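Short-chain dehydrogenase/reductase SDR (Burkholderia phymatum, PDB 5IG2) binds NAD and is probably an oxidoreductase acting on CH-OH groups of its substrate. Local coordinates at residues A99-A103 with W117-N122; V171-T175 with C191-C195; F198-A204 with L231-R236. One frame throughout, in Å; residues are numbered along the deposited sequence.

How the contacts relate
Contacts 1 and 2 are buried in the body of the Rossmann fold, while contact 3 is partly buried and lies further from the centre of the chain. Contacts 1 and 3 each join a loop that follows a sheet strand to a helix, and both loops touch NAD. Contact 2 joins a helix to a strand and is mainly van der Waals, with no hydrogen bond across it. The loop of contact 3 follows strand 189-194 of contact 2. Contact 1 adds a paired side-chain amide and a bridging water. Contact 3 has no clear hydrogen bond across its segments; several polar groups of its loop bind the cofactor instead. Val171 packs on Asn122, and Ile203 packs on Gly100 and Val101.

Contact 1 (A99-A103 with W117-N122). With NAD (nicotinamide-adenine-dinucleotide), chain F.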
loop_
_atom_site.group_PDB
_atom_site.type_symbol
_atom_site.label_atom_id
_atom_site.label_comp_id
_atom_site.label_asym_id
_atom_site.label_seq_id
_atom_site.Cartn_x
_atom_site.Cartn_y
_atom_site.Cartn_z
ATOM N N ALA B 99 -39.024 29.202 19.627
ATOM C CA ALA B 99 -39.685 27.901 19.551
ATOM C C ALA B 99 -40.879 27.962 18.611
ATOM O O ALA B 99 -41.605 28.959 18.560
ATOM C CB ALA B 99 -40.147 27.440 20.939
ATOM N N GLY B 100 -41.072 26.885 17.854
ATOM C CA GLY B 100 -42.202 26.819 16.949
ATOM C C GLY B 100 -42.440 25.399 16.502
ATOM O O GLY B 100 -41.552 24.542 16.583
ATOM N N VAL B 101 -43.673 25.146 16.056
ATOM C CA VAL B 101 -44.091 23.855 15.528
ATOM C C VAL B 101 -44.915 24.110 14.272
ATOM O O VAL B 101 -45.189 25.257 13.906
ATOM C CB VAL B 101 -44.901 23.025 16.556
ATOM C CG1 VAL B 101 -44.080 22.731 17.788
ATOM C CG2 VAL B 101 -46.202 23.751 16.942
ATOM N N GLY B 102 -45.333 23.033 13.620
ATOM C CA GLY B 102 -46.145 23.173 12.425
ATOM C C GLY B 102 -46.997 21.953 12.168
ATOM O O GLY B 102 -46.774 20.876 12.732
ATOM N N ALA B 103 -47.986 22.142 11.302
ATOM C CA ALA B 103 -48.822 21.072 10.784
ATOM C C ALA B 103 -49.314 21.510 9.417
ATOM O O ALA B 103 -49.426 22.705 9.146
ATOM C CB ALA B 103 -50.003 20.773 11.713
ATOM N N TRP B 117 -52.514 23.426 19.149
ATOM C CA TRP B 117 -51.096 23.127 19.313
ATOM C C TRP B 117 -50.235 24.201 18.658
ATOM O O TRP B 117 -49.377 24.813 19.307
ATOM C CB TRP B 117 -50.786 21.755 18.717
ATOM C CG TRP B 117 -49.320 21.370 18.767
ATOM C CD1 TRP B 117 -48.449 21.577 19.798
ATOM C CD2 TRP B 117 -48.571 20.719 17.729
ATOM N NE1 TRP B 117 -47.204 21.079 19.471
ATOM C CE2 TRP B 117 -47.253 20.551 18.205
ATOM C CE3 TRP B 117 -48.889 20.258 16.444
ATOM C CZ2 TRP B 117 -46.249 19.933 17.442
ATOM C CZ3 TRP B 117 -47.887 19.652 15.677
ATOM C CH2 TRP B 117 -46.582 19.496 16.183
ATOM N N VAL B 118 -50.463 24.447 17.364
ATOM C CA VAL B 118 -49.619 25.379 16.619
ATOM C C VAL B 118 -49.756 26.785 17.176
ATOM O O VAL B 118 -48.761 27.500 17.346
ATOM C CB VAL B 118 -49.962 25.339 15.117
ATOM C CG1 VAL B 118 -49.080 26.319 14.335
ATOM C CG2 VAL B 118 -49.815 23.924 14.579
ATOM N N PHE B 119 -50.982 27.211 17.468
ATOM C CA PHE B 119 -51.136 28.573 17.959
ATOM C C PHE B 119 -50.626 28.709 19.386
ATOM O O PHE B 119 -50.125 29.777 19.765
ATOM C CB PHE B 119 -52.592 29.024 17.827
ATOM C CG PHE B 119 -52.871 29.705 16.510
ATOM C CD1 PHE B 119 -52.965 28.964 15.344
ATOM C CD2 PHE B 119 -52.978 31.086 16.432
ATOM C CE1 PHE B 119 -53.192 29.584 14.116
ATOM C CE2 PHE B 119 -53.208 31.716 15.217
ATOM C CZ PHE B 119 -53.318 30.964 14.055
ATOM N N GLY B 120 -50.707 27.637 20.175
ATOM C CA GLY B 120 -50.189 27.694 21.531
ATOM C C GLY B 120 -48.690 27.924 21.568
ATOM O O GLY B 120 -48.190 28.699 22.387
ATOM N N VAL B 121 -47.951 27.260 20.683
ATOM C CA VAL B 121 -46.506 27.466 20.657
ATOM C C VAL B 121 -46.158 28.726 19.882
ATOM O O VAL B 121 -45.445 29.605 20.385
ATOM C CB VAL B 121 -45.787 26.242 20.061
ATOM C CG1 VAL B 121 -44.263 26.451 20.121
ATOM C CG2 VAL B 121 -46.229 24.949 20.775
ATOM N N ASN B 122 -46.656 28.824 18.645
ATOM C CA ASN B 122 -46.172 29.824 17.700
ATOM C C ASN B 122 -46.672 31.223 18.015
ATOM O O ASN B 122 -45.967 32.200 17.741
ATOM C CB ASN B 122 -46.594 29.456 16.275
ATOM C CG ASN B 122 -45.892 28.220 15.753
ATOM O OD1 ASN B 122 -45.241 27.499 16.506
ATOM N ND2 ASN B 122 -46.011 27.974 14.441
HETATM P PA NAD F . -36.429 22.871 15.318
HETATM O O1A NAD F . -37.398 21.758 15.418
HETATM O O2A NAD F . -35.012 22.420 14.929
HETATM O O5B NAD F . -36.338 23.757 16.638
HETATM C C5B NAD F . -37.530 24.224 17.298
HETATM C C4B NAD F . -37.413 23.831 18.744
HETATM O O4B NAD F . -38.572 24.308 19.463
HETATM C C3B NAD F . -37.315 22.319 19.017
HETATM O O3B NAD F . -36.151 22.001 19.771
HETATM C C2B NAD F . -38.588 22.012 19.822
HETATM O O2B NAD F . -38.379 21.015 20.815
HETATM C C1B NAD F . -38.863 23.362 20.469
HETATM N N9A NAD F . -40.238 23.547 20.913
HETATM C C8A NAD F . -41.383 23.150 20.272
HETATM N N7A NAD F . -42.478 23.344 20.966
HETATM C C5A NAD F . -42.023 23.916 22.144
HETATM C C6A NAD F . -42.689 24.350 23.305
HETATM N N6A NAD F . -43.998 24.188 23.514
HETATM N N1A NAD F . -41.944 24.914 24.282
HETATM C C2A NAD F . -40.621 25.015 24.106
HETATM N N3A NAD F . -39.879 24.617 23.066
HETATM C C4A NAD F . -40.646 24.066 22.116
HETATM O O3 NAD F . -36.940 23.928 14.247
HETATM P PN NAD F . -36.423 25.389 13.854
HETATM O O1N NAD F . -35.104 25.650 14.484
HETATM O O2N NAD F . -36.554 25.502 12.384
HETATM O O5D NAD F . -37.561 26.259 14.548
HETATM C C5D NAD F . -37.275 27.552 15.124
HETATM C C4D NAD F . -38.268 28.543 14.568
HETATM O O4D NAD F . -37.970 28.830 13.181
HETATM C C3D NAD F . -39.737 28.103 14.608
HETATM O O3D NAD F . -40.544 29.184 15.059
HETATM C C2D NAD F . -40.044 27.806 13.139
HETATM O O2D NAD F . -41.430 27.975 12.869
HETATM C C1D NAD F . -39.181 28.873 12.482
HETATM N N1N NAD F . -38.883 28.697 10.980
HETATM C C2N NAD F . -38.227 27.595 10.574
HETATM C C3N NAD F . -37.909 27.431 9.237
HETATM C C7N NAD F . -37.049 26.317 8.728
HETATM O O7N NAD F . -37.076 26.033 7.520
HETATM N N7N NAD F . -36.376 25.597 9.610
HETATM C C4N NAD F . -38.273 28.428 8.340
HETATM C C5N NAD F . -38.932 29.559 8.791
HETATM C C6N NAD F . -39.238 29.676 10.123
HETATM O O HOH W 1 -42.806 30.552 20.548
#
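Asn122 ND2 is held by two oxygens. It donates to Val101 O at 2.9 Å and is also hydrogen-bonded to Ser167 OG on helix 162-185. The other end of the amide, Asn122 OD1, accepts from Val101 N at 2.9 Å. This second bond is fairly straight (163° at the hydrogen), lies in the carbonyl plane and uses a lone pair. Val101 O sits only 14° out of the amide plane. One flat side-chain amide thus pairs with both main-chain polar atoms of a single residue, and this fixes its rotation. CG of Asn122 lies beside its own backbone N, opposite the carbonyl carbon (chi1 -68°), which brings the amide up to the loop.

Segment 99-103 leaves strand 94-97 of the Rossmann fold. Ala99 and Gly100 close the Asn-Asn-Ala-Gly motif of classical short-chain dehydrogenases. The partner is helix 112-140, which widens into a pi-type turn at 120-122. A water donates to Ala99 O at 2.8 Å and to Val121 O at 2.8 Å, tying the loop to this turn.

The rest of the contact is largely apolar. Val101 CG2 lies over a face of Trp117, 3.8 Å from the centroid of the five-membered ring, in a CH-pi contact. The same methyl also meets Val118 and Val121. Val101 CG1 touches both Trp117 CZ2 and the adenine of NAD. Ala99 CB reaches NAD N3A at 3.5 Å, and Val121 CG2 comes to 3.6 Å from NAD N6A. Together these residues form part of the wall of the adenine pocket. Gly100 CA passes 3.5 Å from NAD O3D, so the chain runs close against the nicotinamide ribose. On the side of the helix away from the loop, Phe119 packs on Phe119 of the second subunit.

Contact 2 (V171-T175 with C191-C195)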
loop_
_atom_site.group_PDB
_atom_site.type_symbol
_atom_site.label_atom_id
_atom_site.label_comp_id
_atom_site.label_asym_id
_atom_site.label_seq_id
_atom_site.Cartn_x
_atom_site.Cartn_y
_atom_site.Cartn_z
ATOM N N VAL B 171 -47.515 36.434 14.251
ATOM C CA VAL B 171 -46.228 36.858 14.808
ATOM C C VAL B 171 -45.717 38.100 14.082
ATOM O O VAL B 171 -45.220 39.046 14.711
ATOM C CB VAL B 171 -45.203 35.708 14.747
ATOM C CG1 VAL B 171 -43.789 36.183 15.207
ATOM C CG2 VAL B 171 -45.673 34.529 15.585
ATOM N N VAL B 172 -45.842 38.125 12.752
ATOM C CA VAL B 172 -45.388 39.288 11.986
ATOM C C VAL B 172 -46.056 40.562 12.498
ATOM O O VAL B 172 -45.385 41.535 12.867
ATOM C CB VAL B 172 -45.649 39.090 10.483
ATOM C CG1 VAL B 172 -45.478 40.416 9.758
ATOM C CG2 VAL B 172 -44.684 38.045 9.889
ATOM N N SER B 173 -47.392 40.572 12.544
ATOM C CA SER B 173 -48.093 41.804 12.891
ATOM C C SER B 173 -47.939 42.150 14.367
ATOM O O SER B 173 -47.851 43.336 14.720
ATOM C CB SER B 173 -49.570 41.701 12.535
ATOM O OG SER B 173 -50.216 42.904 12.892
ATOM N N LEU B 174 -47.928 41.147 15.256
ATOM C CA LEU B 174 -47.735 41.482 16.664
ATOM C C LEU B 174 -46.366 42.105 16.870
ATOM O O LEU B 174 -46.216 43.029 17.674
ATOM C CB LEU B 174 -47.929 40.259 17.569
ATOM C CG LEU B 174 -46.864 39.187 17.789
ATOM C CD1 LEU B 174 -45.794 39.610 18.794
ATOM C CD2 LEU B 174 -47.526 37.909 18.278
ATOM N N THR B 175 -45.363 41.643 16.117
ATOM C CA THR B 175 -44.022 42.184 16.276
ATOM C C THR B 175 -43.923 43.572 15.653
ATOM O O THR B 175 -43.266 44.461 16.207
ATOM C CB THR B 175 -42.992 41.219 15.669
ATOM O OG1 THR B 175 -43.200 39.894 16.198
ATOM C CG2 THR B 175 -41.536 41.675 15.977
ATOM N N CYS B 191 -36.955 45.778 19.009
ATOM C CA CYS B 191 -37.327 44.429 18.609
ATOM C C CYS B 191 -37.053 44.220 17.122
ATOM O O CYS B 191 -36.891 45.176 16.359
ATOM C CB CYS B 191 -38.792 44.144 18.954
ATOM S SG CYS B 191 -39.999 45.117 18.032
ATOM N N SER B 192 -36.980 42.947 16.729
ATOM C CA SER B 192 -36.754 42.562 15.343
ATOM C C SER B 192 -37.624 41.360 14.998
ATOM O O SER B 192 -38.066 40.606 15.869
ATOM C CB SER B 192 -35.288 42.209 15.057
ATOM O OG SER B 192 -34.413 43.303 15.310
ATOM N N LEU B 193 -37.826 41.170 13.699
ATOM C CA LEU B 193 -38.721 40.152 13.172
ATOM C C LEU B 193 -37.933 39.301 12.184
ATOM O O LEU B 193 -37.530 39.794 11.126
ATOM C CB LEU B 193 -39.934 40.806 12.502
ATOM C CG LEU B 193 -40.945 39.897 11.782
ATOM C CD1 LEU B 193 -41.601 38.919 12.761
ATOM C CD2 LEU B 193 -41.986 40.732 11.031
ATOM N N LEU B 194 -37.742 38.022 12.511
ATOM C CA LEU B 194 -36.940 37.108 11.698
ATOM C C LEU B 194 -37.847 36.265 10.798
ATOM O O LEU B 194 -38.712 35.533 11.296
ATOM C CB LEU B 194 -36.089 36.214 12.598
ATOM C CG LEU B 194 -35.266 35.121 11.923
ATOM C CD1 LEU B 194 -34.244 35.736 10.976
ATOM C CD2 LEU B 194 -34.575 34.277 12.977
ATOM N N CYS B 195 -37.627 36.343 9.476
ATOM C CA CYS B 195 -38.485 35.688 8.479
ATOM C C CYS B 195 -37.676 34.841 7.500
ATOM O O CYS B 195 -37.470 35.239 6.340
ATOM C CB CYS B 195 -39.301 36.725 7.707
ATOM S SG CYS B 195 -40.434 37.709 8.735
#
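Cys191 opens the strand side of the contact, with SG 3.8 Å from Thr175 O in a plain packing contact. Ser192 turns its side chain to the other side of the strand, where OG is hydrogen-bonded to His145 NE2 and Arg257 O. Its backbone pairs with strand 144-149, yet Ser192 O still lies 3.6 Å from Thr175 CG2.

Leu193 is the main apolar anchor. Its CG is anti to the backbone N (chi1 175°), which carries the two methyls to the helix. CD2 lies against Val172, 3.7 Å from Val172 CG1, with the two side chains crossing at about a right angle. CD1 comes to 3.9 Å from Thr175 OG1. That hydroxyl is turned back on its own helix and donates to Val171 O at 2.6 Å. Val171 O also accepts from Thr175 N, the two donors coming from opposite faces of the carbonyl plane. Asn148 ND2 is a further partner of Thr175 OG1. After the strand ends, Cys195 SG makes a looser contact, 4.4 Å from Val172 CG2.

The helix and strand segments run nearly antiparallel, at 163°, their axes 8.8 Å apart at the closest approach. They belong to the beta-alpha-beta crossover of strand 144-149, helix 162-185 and strand 189-194. Strand 189-194 lies between strands 144-149 and 259-260, and the far side of helix 162-185 packs on the second subunit.

Contact 3 (F198-A204 with L231-R236); sequences FVPTGIA and LQRAVR. With NAD (nicotinamide-adenine-dinucleotide), chain F.
Chi1 (-55°) puts CG of Phe198 beside the backbone N, and the second torsion turns a ring face to Ala234. Ala234 CB stands over the ring centre, 3.6 Å from the Phe198 centroid and only 4° off the ring normal, in a CH-pi contact. Val235 sends its two methyls to different parts of the loop. With chi1 at 164°, CG1 is opposite the backbone N and touches Val199 O at 3.3 Å. CG2 meets Ile203 CG2 at 3.7 Å, the two side chains crossing at about a right angle.

The loop follows strand 189-194 and carries the nicotinamide and phosphate contacts, as it does in classical short-chain dehydrogenases. Val199 binds the carboxamide through its main chain. Val199 N donates to NAD O7N at 2.8 Å, and NAD N7N donates to Val199 O at 3.1 Å. Thr201 OG1 donates to NAD O2N at 2.6 Å, while Gly202 N gives its hydrogen to NAD O2A at 2.9 Å. Thr201 OG1 also accepts from Ile203 N in an ST turn, which helps to fix the hydroxyl near the diphosphate.

Helix 222-236 packs against this loop, and Val235 CG2 also approaches the carboxamide. Pro200 has no N-H to offer Val235 O, but its CA approaches that oxygen at 3.2 Å in a CA-H...O contact. Ala204 CB packs between Leu231 and the bent chain of Gln232, whose NE2 makes a weak hydrogen bond to Asp205 OD1. Arg236 starts away from the loop, and its NH1 forms a salt bridge with Asp13 of the third subunit.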
loop_
_atom_site.group_PDB
_atom_site.type_symbol
_atom_site.label_atom_id
_atom_site.label_comp_id
_atom_site.label_asym_id
_atom_site.label_seq_id
_atom_site.Cartn_x
_atom_site.Cartn_y
_atom_site.Cartn_z
ATOM N N PHE B 198 -36.755 28.045 3.946
ATOM C CA PHE B 198 -36.439 26.717 4.470
ATOM C C PHE B 198 -34.956 26.584 4.814
ATOM O O PHE B 198 -34.086 26.943 4.016
ATOM C CB PHE B 198 -36.837 25.646 3.458
ATOM C CG PHE B 198 -38.270 25.715 3.041
ATOM C CD1 PHE B 198 -39.276 25.348 3.917
ATOM C CD2 PHE B 198 -38.613 26.142 1.766
ATOM C CE1 PHE B 198 -40.594 25.407 3.529
ATOM C CE2 PHE B 198 -39.919 26.200 1.377
ATOM C CZ PHE B 198 -40.918 25.834 2.258
ATOM N N VAL B 199 -34.681 26.054 6.005
ATOM C CA VAL B 199 -33.333 25.816 6.523
ATOM C C VAL B 199 -33.320 24.428 7.157
ATOM O O VAL B 199 -34.290 24.083 7.853
ATOM C CB VAL B 199 -32.942 26.881 7.563
ATOM C CG1 VAL B 199 -31.591 26.556 8.183
ATOM C CG2 VAL B 199 -32.931 28.259 6.939
ATOM N N PRO B 200 -32.254 23.588 6.963
ATOM C CA PRO B 200 -32.232 22.272 7.621
ATOM C C PRO B 200 -32.279 22.362 9.140
ATOM O O PRO B 200 -31.301 22.760 9.779
ATOM C CB PRO B 200 -30.908 21.655 7.142
ATOM C CG PRO B 200 -30.607 22.340 5.862
ATOM C CD PRO B 200 -31.107 23.753 6.047
ATOM N N THR B 201 -33.425 22.010 9.723
ATOM C CA THR B 201 -33.611 21.922 11.173
ATOM C C THR B 201 -34.522 20.729 11.452
ATOM O O THR B 201 -34.787 19.909 10.568
ATOM C CB THR B 201 -34.237 23.200 11.760
ATOM O OG1 THR B 201 -35.578 23.322 11.276
ATOM C CG2 THR B 201 -33.444 24.447 11.390
ATOM N N GLY B 202 -35.040 20.656 12.679
ATOM C CA GLY B 202 -36.019 19.656 13.049
ATOM C C GLY B 202 -37.463 20.065 12.848
ATOM O O GLY B 202 -38.358 19.325 13.268
ATOM N N ILE B 203 -37.725 21.203 12.193
ATOM C CA ILE B 203 -39.072 21.769 12.199
ATOM C C ILE B 203 -40.060 20.843 11.505
ATOM O O ILE B 203 -41.246 20.811 11.865
ATOM C CB ILE B 203 -39.068 23.178 11.572
ATOM C CG1 ILE B 203 -40.408 23.890 11.806
ATOM C CG2 ILE B 203 -38.778 23.102 10.071
ATOM C CD1 ILE B 203 -40.772 24.070 13.264
ATOM N N ALA B 204 -39.604 20.060 10.521
ATOM C CA ALA B 204 -40.510 19.120 9.862
ATOM C C ALA B 204 -40.831 17.921 10.732
ATOM O O ALA B 204 -41.748 17.164 10.406
ATOM C CB ALA B 204 -39.936 18.638 8.531
ATOM N N LEU B 231 -42.721 19.262 3.077
ATOM C CA LEU B 231 -41.992 20.052 4.061
ATOM C C LEU B 231 -40.682 19.369 4.459
ATOM O O LEU B 231 -39.649 20.033 4.609
ATOM C CB LEU B 231 -42.872 20.305 5.286
ATOM C CG LEU B 231 -42.216 21.146 6.381
ATOM C CD1 LEU B 231 -42.029 22.578 5.902
ATOM C CD2 LEU B 231 -43.029 21.096 7.658
ATOM N N GLN B 232 -40.702 18.047 4.636
ATOM C CA GLN B 232 -39.462 17.337 4.941
ATOM C C GLN B 232 -38.409 17.608 3.875
ATOM O O GLN B 232 -37.254 17.921 4.190
ATOM C CB GLN B 232 -39.725 15.837 5.069
ATOM C CG GLN B 232 -40.441 15.418 6.349
ATOM C CD GLN B 232 -39.477 15.152 7.496
ATOM O OE1 GLN B 232 -38.259 15.121 7.303
ATOM N NE2 GLN B 232 -40.020 14.956 8.698
ATOM N N ARG B 233 -38.808 17.532 2.601
ATOM C CA ARG B 233 -37.871 17.734 1.497
ATOM C C ARG B 233 -37.371 19.175 1.439
ATOM O O ARG B 233 -36.179 19.417 1.216
ATOM C CB ARG B 233 -38.533 17.360 0.166
ATOM C CG ARG B 233 -38.885 15.886 -0.009
ATOM C CD ARG B 233 -39.621 15.641 -1.331
ATOM N NE ARG B 233 -38.939 16.270 -2.469
ATOM C CZ ARG B 233 -39.397 17.325 -3.145
ATOM N NH1 ARG B 233 -40.555 17.887 -2.814
ATOM N NH2 ARG B 233 -38.698 17.817 -4.161
ATOM N N ALA B 234 -38.273 20.145 1.603
ATOM C CA ALA B 234 -37.884 21.542 1.460
ATOM C C ALA B 234 -36.925 21.946 2.566
ATOM O O ALA B 234 -35.917 22.614 2.317
ATOM C CB ALA B 234 -39.130 22.428 1.472
ATOM N N VAL B 235 -37.220 21.523 3.791
ATOM C CA VAL B 235 -36.385 21.860 4.939
ATOM C C VAL B 235 -34.995 21.247 4.791
ATOM O O VAL B 235 -33.972 21.927 4.947
ATOM C CB VAL B 235 -37.089 21.405 6.230
ATOM C CG1 VAL B 235 -36.125 21.357 7.397
ATOM C CG2 VAL B 235 -38.288 22.340 6.528
ATOM N N ARG B 236 -34.928 19.957 4.477
ATOM C CA ARG B 236 -33.623 19.310 4.474
ATOM C C ARG B 236 -32.734 19.824 3.352
ATOM O O ARG B 236 -31.510 19.691 3.441
ATOM C CB ARG B 236 -33.775 17.790 4.370
ATOM C CG ARG B 236 -34.208 17.326 3.013
ATOM C CD ARG B 236 -34.511 15.841 2.946
ATOM N NE ARG B 236 -34.683 15.445 1.549
ATOM C CZ ARG B 236 -35.284 14.334 1.155
ATOM N NH1 ARG B 236 -35.789 13.505 2.061
ATOM N NH2 ARG B 236 -35.387 14.059 -0.142
HETATM P PA NAD F . -36.429 22.871 15.318
HETATM O O1A NAD F . -37.398 21.758 15.418
HETATM O O2A NAD F . -35.012 22.420 14.929
HETATM O O5B NAD F . -36.338 23.757 16.638
HETATM C C5B NAD F . -37.530 24.224 17.298
HETATM C C4B NAD F . -37.413 23.831 18.744
HETATM O O4B NAD F . -38.572 24.308 19.463
HETATM C C3B NAD F . -37.315 22.319 19.017
HETATM O O3B NAD F . -36.151 22.001 19.771
HETATM C C2B NAD F . -38.588 22.012 19.822
HETATM O O2B NAD F . -38.379 21.015 20.815
HETATM C C1B NAD F . -38.863 23.362 20.469
HETATM N N9A NAD F . -40.238 23.547 20.913
HETATM C C8A NAD F . -41.383 23.150 20.272
HETATM N N7A NAD F . -42.478 23.344 20.966
HETATM C C5A NAD F . -42.023 23.916 22.144
HETATM C C6A NAD F . -42.689 24.350 23.305
HETATM N N6A NAD F . -43.998 24.188 23.514
HETATM N N1A NAD F . -41.944 24.914 24.282
HETATM C C2A NAD F . -40.621 25.015 24.106
HETATM N N3A NAD F . -39.879 24.617 23.066
HETATM C C4A NAD F . -40.646 24.066 22.116
HETATM O O3 NAD F . -36.940 23.928 14.247
HETATM P PN NAD F . -36.423 25.389 13.854
HETATM O O1N NAD F . -35.104 25.650 14.484
HETATM O O2N NAD F . -36.554 25.502 12.384
HETATM O O5D NAD F . -37.561 26.259 14.548
HETATM C C5D NAD F . -37.275 27.552 15.124
HETATM C C4D NAD F . -38.268 28.543 14.568
HETATM O O4D NAD F . -37.970 28.830 13.181
HETATM C C3D NAD F . -39.737 28.103 14.608
HETATM O O3D NAD F . -40.544 29.184 15.059
HETATM C C2D NAD F . -40.044 27.806 13.139
HETATM O O2D NAD F . -41.430 27.975 12.869
HETATM C C1D NAD F . -39.181 28.873 12.482
HETATM N N1N NAD F . -38.883 28.697 10.980
HETATM C C2N NAD F . -38.227 27.595 10.574
HETATM C C3N NAD F . -37.909 27.431 9.237
HETATM C C7N NAD F . -37.049 26.317 8.728
HETATM O O7N NAD F . -37.076 26.033 7.520
HETATM N N7N NAD F . -36.376 25.597 9.610
HETATM C C4N NAD F . -38.273 28.428 8.340
HETATM C C5N NAD F . -38.932 29.559 8.791
HETATM C C6N NAD F . -39.238 29.676 10.123
#